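Local coordinates for protein cytochrome B5-HOST origin (Ostreococcus tauri virus 2, PDB 4B8N) that binds a haem b group and probably carries single electrons between redox partners, as other cytochromes b5 do, at residues T42-L45 against P46-G50; L18-I21 against A22-T26. One frame throughout, in Å; residues are numbered along the deposited sequence.

Both contacts are local turns of one cytochrome b5-like haem-binding domain, and they follow each other along the chain. Interaction 2 (18-21 with 22-26) comes first: it joins helix 18-22 to strand 25-26 of the antiparallel sheet. Interaction 1 (42-45 with 46-50) follows strand 37-40 and carries the loop that delivers His-48 to the haem iron. Their centres lie about 18 Å apart, and their nearest atoms come within about 5 Å without touching. Interaction 1 is thus part of the haem pocket itself, whereas interaction 2 joins the helix to the sheet away from the pocket, with the side chain of Ile-21 about 12 Å from the haem.

Interaction 1 (T42-L45 against P46-G50); sequences TKFL and PDHPG. With HEM (protoporphyrin IX containing Fe), chain E.
In the axial-ligand loop of the cytochrome b5 fold, with its His-Pro-Gly-Gly sequence, Phe-44 and His-48 meet beside the haem. His-48 NE2 binds the iron at 1.9 Å, and His-71 supplies the other axial nitrogen. The imidazole stands rim to rim with the phenyl ring, planes 52° apart, and Phe-44 CE2 lies 3.6 Å from His-48 CD2. Phe-44 reaches that place because CG is anti to the backbone N (chi1 -180°), which sends the ring along the turn until CE2 comes 3.6 Å from HEM C2B. One face of the phenyl ring carries the Asp-47 to His-48 peptide, offset toward the rim. Ile-55 of helix 52-56 touches Phe-44, Leu-45 and His-48.

The backbone closes the turn: His-48 N donates to Leu-45 O at 3.2 Å, and a bond from Asp-47 N to Phe-44 O is weak. A water donates to both Leu-45 O and His-48 O, bridging the same turn. Together with the iron bond, the hydrogen bond from His-48 ND1 to the carbonyl of Gly-51 fixes the ring's rotation; it would probably also make the imidazole a stronger electron donor to iron. Gly-50 N lies 3.3 Å above the imidazole plane, over its centre. Past the histidine, Pro-49 lies against the porphyrin, its CG 3.6 Å from HEM CMA.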
loop_
_atom_site.group_PDB
_atom_site.type_symbol
_atom_site.label_atom_id
_atom_site.label_comp_id
_atom_site.label_asym_id
_atom_site.label_seq_id
_atom_site.Cartn_x
_atom_site.Cartn_y
_atom_site.Cartn_z
ATOM N N THR A 42 -4.183 3.805 -4.509
ATOM C CA THR A 42 -4.785 4.002 -5.836
ATOM C C THR A 42 -4.546 5.443 -6.323
ATOM O O THR A 42 -4.003 5.680 -7.412
ATOM C CB THR A 42 -6.307 3.685 -5.803
ATOM O OG1 THR A 42 -6.529 2.372 -5.262
ATOM C CG2 THR A 42 -6.923 3.787 -7.165
ATOM N N LYS A 43 -4.920 6.410 -5.492
ATOM C CA LYS A 43 -4.754 7.815 -5.867
ATOM C C LYS A 43 -3.301 8.284 -5.762
ATOM O O LYS A 43 -2.880 9.190 -6.479
ATOM C CB LYS A 43 -5.697 8.708 -5.051
ATOM C CG LYS A 43 -7.155 8.552 -5.468
ATOM C CD LYS A 43 -8.090 9.282 -4.517
ATOM C CE LYS A 43 -9.527 9.208 -5.010
ATOM N NZ LYS A 43 -10.470 9.789 -4.021
ATOM N N PHE A 44 -2.522 7.651 -4.901
ATOM C CA PHE A 44 -1.089 7.976 -4.819
ATOM C C PHE A 44 -0.279 7.564 -6.056
ATOM O O PHE A 44 0.797 8.117 -6.304
ATOM C CB PHE A 44 -0.467 7.376 -3.546
ATOM C CG PHE A 44 1.010 7.671 -3.391
ATOM C CD1 PHE A 44 1.463 8.970 -3.150
ATOM C CD2 PHE A 44 1.952 6.645 -3.502
ATOM C CE1 PHE A 44 2.828 9.239 -3.020
ATOM C CE2 PHE A 44 3.309 6.908 -3.364
ATOM C CZ PHE A 44 3.748 8.206 -3.129
ATOM N N LEU A 45 -0.788 6.609 -6.835
ATOM C CA LEU A 45 -0.007 6.011 -7.933
ATOM C C LEU A 45 0.636 7.025 -8.898
ATOM O O LEU A 45 1.859 6.995 -9.068
ATOM C CB LEU A 45 -0.797 4.937 -8.703
ATOM C CG LEU A 45 -1.316 3.679 -8.010
ATOM C CD1 LEU A 45 -1.992 2.771 -9.034
ATOM C CD2 LEU A 45 -0.199 2.949 -7.280
ATOM N N PRO A 46 -0.163 7.940 -9.491
ATOM C CA PRO A 46 0.495 8.893 -10.390
ATOM C C PRO A 46 1.407 9.877 -9.654
ATOM O O PRO A 46 2.243 10.530 -10.292
ATOM C CB PRO A 46 -0.675 9.623 -11.054
ATOM C CG PRO A 46 -1.811 9.476 -10.096
ATOM C CD PRO A 46 -1.630 8.132 -9.466
ATOM N N ASP A 47 1.245 9.987 -8.334
ATOM C CA ASP A 47 2.083 10.881 -7.514
ATOM C C ASP A 47 3.392 10.246 -7.061
ATOM O O ASP A 47 4.296 10.932 -6.579
ATOM C CB ASP A 47 1.325 11.368 -6.274
ATOM C CG ASP A 47 0.170 12.281 -6.612
ATOM O OD1 ASP A 47 0.193 12.927 -7.681
ATOM O OD2 ASP A 47 -0.768 12.345 -5.794
ATOM N N HIS A 48 3.511 8.934 -7.214
ATOM C CA HIS A 48 4.682 8.232 -6.698
ATOM C C HIS A 48 5.952 8.617 -7.429
ATOM O O HIS A 48 6.032 8.453 -8.644
ATOM C CB HIS A 48 4.454 6.729 -6.792
ATOM C CG HIS A 48 5.600 5.919 -6.263
ATOM N ND1 HIS A 48 6.097 4.851 -6.911
ATOM C CD2 HIS A 48 6.359 6.071 -5.111
ATOM C CE1 HIS A 48 7.114 4.336 -6.202
ATOM N NE2 HIS A 48 7.274 5.088 -5.101
ATOM N N PRO A 49 6.979 9.128 -6.708
ATOM C CA PRO A 49 8.177 9.468 -7.495
ATOM C C PRO A 49 8.874 8.268 -8.157
ATOM O O PRO A 49 9.641 8.468 -9.095
ATOM C CB PRO A 49 9.089 10.170 -6.480
ATOM C CG PRO A 49 8.146 10.719 -5.456
ATOM C CD PRO A 49 7.038 9.688 -5.345
ATOM N N GLY A 50 8.568 7.048 -7.717
ATOM C CA GLY A 50 9.135 5.832 -8.324
ATOM C C GLY A 50 8.289 5.224 -9.420
ATOM O O GLY A 50 8.597 4.140 -9.921
HETATM C CHA HEM E . 11.198 6.102 -5.089
HETATM C CHB HEM E . 7.591 7.386 -1.862
HETATM C CHC HEM E . 5.799 2.915 -2.017
HETATM C CHD HEM E . 9.320 1.706 -5.237
HETATM C C1A HEM E . 10.364 6.801 -4.144
HETATM C C2A HEM E . 10.638 8.195 -3.788
HETATM C C3A HEM E . 9.592 8.555 -2.840
HETATM C C4A HEM E . 8.722 7.381 -2.733
HETATM C CMA HEM E . 9.407 9.883 -2.175
HETATM C CAA HEM E . 11.769 9.088 -4.262
HETATM C CBA HEM E . 12.846 9.152 -3.173
HETATM C CGA HEM E . 13.532 7.808 -3.127
HETATM O O1A HEM E . 14.293 7.455 -4.085
HETATM O O2A HEM E . 13.289 7.093 -2.131
HETATM C C1B HEM E . 6.769 6.237 -1.611
HETATM C C2B HEM E . 5.656 6.314 -0.650
HETATM C C3B HEM E . 5.151 4.958 -0.723
HETATM C C4B HEM E . 6.011 4.297 -1.704
HETATM C CMB HEM E . 5.193 7.485 0.161
HETATM C CAB HEM E . 3.981 4.389 -0.008
HETATM C CBB HEM E . 4.137 3.388 0.810
HETATM C C1C HEM E . 6.635 2.117 -2.848
HETATM C C2C HEM E . 6.361 0.681 -3.105
HETATM C C3C HEM E . 7.404 0.365 -4.055
HETATM C C4C HEM E . 8.197 1.591 -4.337
HETATM C CMC HEM E . 5.265 -0.187 -2.521
HETATM C CAC HEM E . 7.633 -0.960 -4.646
HETATM C CBC HEM E . 8.585 -1.673 -4.091
HETATM C C1D HEM E . 10.141 2.834 -5.535
HETATM C C2D HEM E . 11.262 2.714 -6.484
HETATM C C3D HEM E . 11.833 4.050 -6.431
HETATM C C4D HEM E . 10.951 4.752 -5.476
HETATM C CMD HEM E . 11.732 1.526 -7.311
HETATM C CAD HEM E . 13.020 4.608 -7.167
HETATM C CBD HEM E . 14.254 4.662 -6.263
HETATM C CGD HEM E . 15.410 5.427 -6.907
HETATM O O1D HEM E . 15.411 5.659 -8.141
HETATM O O2D HEM E . 16.345 5.802 -6.166
HETATM N NA HEM E . 9.266 6.228 -3.377
HETATM N NB HEM E . 6.996 5.049 -2.194
HETATM N NC HEM E . 7.785 2.628 -3.494
HETATM N ND HEM E . 9.973 4.034 -4.917
HETATM FE FE HEM E . 8.383 4.499 -3.640
HETATM O O HOH W 1 3.992 7.693 -10.771
#

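Interaction 2 (L18-I21 against A22-T26); sequences LTEI and AKHNT
Glu-20 and His-24 meet through a His-carboxylate hydrogen bond across helix 18-22 and the turn that follows. His-24 NE2 donates to Glu-20 OE2 at 2.7 Å, nearly straight at 165°. The oxygen lies close to the plane of the imidazole, at its edge, while the ring nitrogen approaches from above the carboxylate plane; the two flat groups are turned 64° apart. A bend at chi2 (68°) turns the carboxylate toward the C-terminal end of the helix and brings OE2 to the ring. The other oxygen, Glu-20 OE1, lies 4.1 Å from Lys-23 NZ, too far for a salt bridge, though the opposite charges may still attract.

Ala-22 N closes a regular helical bond to Leu-18 O at 2.9 Å, and its methyl carbon CB lies 3.4 Å from that same oxygen. Then the bonds span three residues instead of four: Lys-23 N donates to Glu-20 O at 3.1 Å. Ile-21 continues the series, its carbonyl O taking the bond from His-24 N at 2.9 Å while its side chain rests on Trp-31, Ile-33 and Val-89.

His-24 ND1 bonds to Asp-29, so both ring nitrogens are gripped and the imidazole is fixed against rotation; its ring also stacks on Trp-31. Beyond it, Asn-25 and Thr-26 form a classic beta bulge opposite Asp-29, while Leu-18 joins Ile-21 in packing the helix onto strand 29-34.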
loop_
_atom_site.group_PDB
_atom_site.type_symbol
_atom_site.label_atom_id
_atom_site.label_comp_id
_atom_site.label_asym_id
_atom_site.label_seq_id
_atom_site.Cartn_x
_atom_site.Cartn_y
_atom_site.Cartn_z
ATOM N N LEU A 18 -6.292 -10.661 4.872
ATOM C CA LEU A 18 -5.435 -10.894 3.711
ATOM C C LEU A 18 -6.251 -11.260 2.483
ATOM O O LEU A 18 -5.950 -10.814 1.374
ATOM C CB LEU A 18 -4.396 -11.972 4.015
ATOM C CG LEU A 18 -3.412 -11.685 5.154
ATOM C CD1 LEU A 18 -2.607 -12.939 5.465
ATOM C CD2 LEU A 18 -2.484 -10.542 4.789
ATOM N N THR A 19 -7.301 -12.051 2.698
ATOM C CA THR A 19 -8.242 -12.418 1.642
ATOM C C THR A 19 -8.863 -11.181 1.006
ATOM O O THR A 19 -8.873 -11.044 -0.222
ATOM C CB THR A 19 -9.333 -13.384 2.169
ATOM O OG1 THR A 19 -8.737 -14.658 2.430
ATOM C CG2 THR A 19 -10.464 -13.584 1.148
ATOM N N GLU A 20 -9.384 -10.279 1.829
ATOM C CA GLU A 20 -9.990 -9.069 1.299
ATOM C C GLU A 20 -8.936 -8.174 0.645
ATOM O O GLU A 20 -9.183 -7.587 -0.415
ATOM C CB GLU A 20 -10.785 -8.318 2.371
ATOM C CG GLU A 20 -11.237 -6.912 1.979
ATOM C CD GLU A 20 -12.289 -6.872 0.877
ATOM O OE1 GLU A 20 -12.976 -7.898 0.648
ATOM O OE2 GLU A 20 -12.438 -5.800 0.239
ATOM N N ILE A 21 -7.754 -8.097 1.252
ATOM C CA ILE A 21 -6.684 -7.233 0.716
ATOM C C ILE A 21 -6.280 -7.671 -0.698
ATOM O O ILE A 21 -6.140 -6.849 -1.609
ATOM C CB ILE A 21 -5.454 -7.182 1.660
ATOM C CG1 ILE A 21 -5.824 -6.510 2.986
ATOM C CG2 ILE A 21 -4.283 -6.433 1.005
ATOM C CD1 ILE A 21 -4.858 -6.794 4.123
ATOM N N ALA A 22 -6.121 -8.973 -0.874
ATOM C CA ALA A 22 -5.766 -9.562 -2.167
ATOM C C ALA A 22 -6.685 -9.141 -3.325
ATOM O O ALA A 22 -6.260 -9.160 -4.484
ATOM C CB ALA A 22 -5.724 -11.079 -2.053
ATOM N N LYS A 23 -7.926 -8.762 -3.013
ATOM C CA LYS A 23 -8.885 -8.346 -4.033
ATOM C C LYS A 23 -8.595 -6.953 -4.600
ATOM O O LYS A 23 -9.102 -6.608 -5.672
ATOM C CB LYS A 23 -10.325 -8.423 -3.506
ATOM C CG LYS A 23 -10.806 -9.850 -3.251
ATOM C CD LYS A 23 -12.190 -9.883 -2.620
ATOM C CE LYS A 23 -12.500 -11.284 -2.125
ATOM N NZ LYS A 23 -13.832 -11.331 -1.469
ATOM N N HIS A 24 -7.790 -6.164 -3.881
ATOM C CA HIS A 24 -7.446 -4.798 -4.301
ATOM C C HIS A 24 -6.099 -4.801 -4.952
ATOM O O HIS A 24 -5.108 -4.292 -4.410
ATOM C CB HIS A 24 -7.523 -3.830 -3.120
ATOM C CG HIS A 24 -8.852 -3.853 -2.425
ATOM N ND1 HIS A 24 -9.851 -2.999 -2.745
ATOM C CD2 HIS A 24 -9.366 -4.719 -1.460
ATOM C CE1 HIS A 24 -10.933 -3.274 -1.992
ATOM N NE2 HIS A 24 -10.638 -4.333 -1.210
ATOM N N ASN A 25 -6.076 -5.375 -6.154
ATOM C CA ASN A 25 -4.836 -5.783 -6.814
ATOM C C ASN A 25 -4.686 -5.227 -8.232
ATOM O O ASN A 25 -4.006 -5.820 -9.079
ATOM C CB ASN A 25 -4.736 -7.326 -6.819
ATOM C CG ASN A 25 -5.732 -7.994 -7.777
ATOM O OD1 ASN A 25 -6.776 -7.433 -8.136
ATOM N ND2 ASN A 25 -5.401 -9.208 -8.198
ATOM N N THR A 26 -5.321 -4.091 -8.504
ATOM C CA THR A 26 -5.188 -3.451 -9.823
ATOM C C THR A 26 -4.762 -1.997 -9.686
ATOM O O THR A 26 -4.870 -1.424 -8.602
ATOM C CB THR A 26 -6.510 -3.495 -10.616
ATOM O OG1 THR A 26 -7.537 -2.794 -9.892
ATOM C CG2 THR A 26 -6.936 -4.921 -10.856
#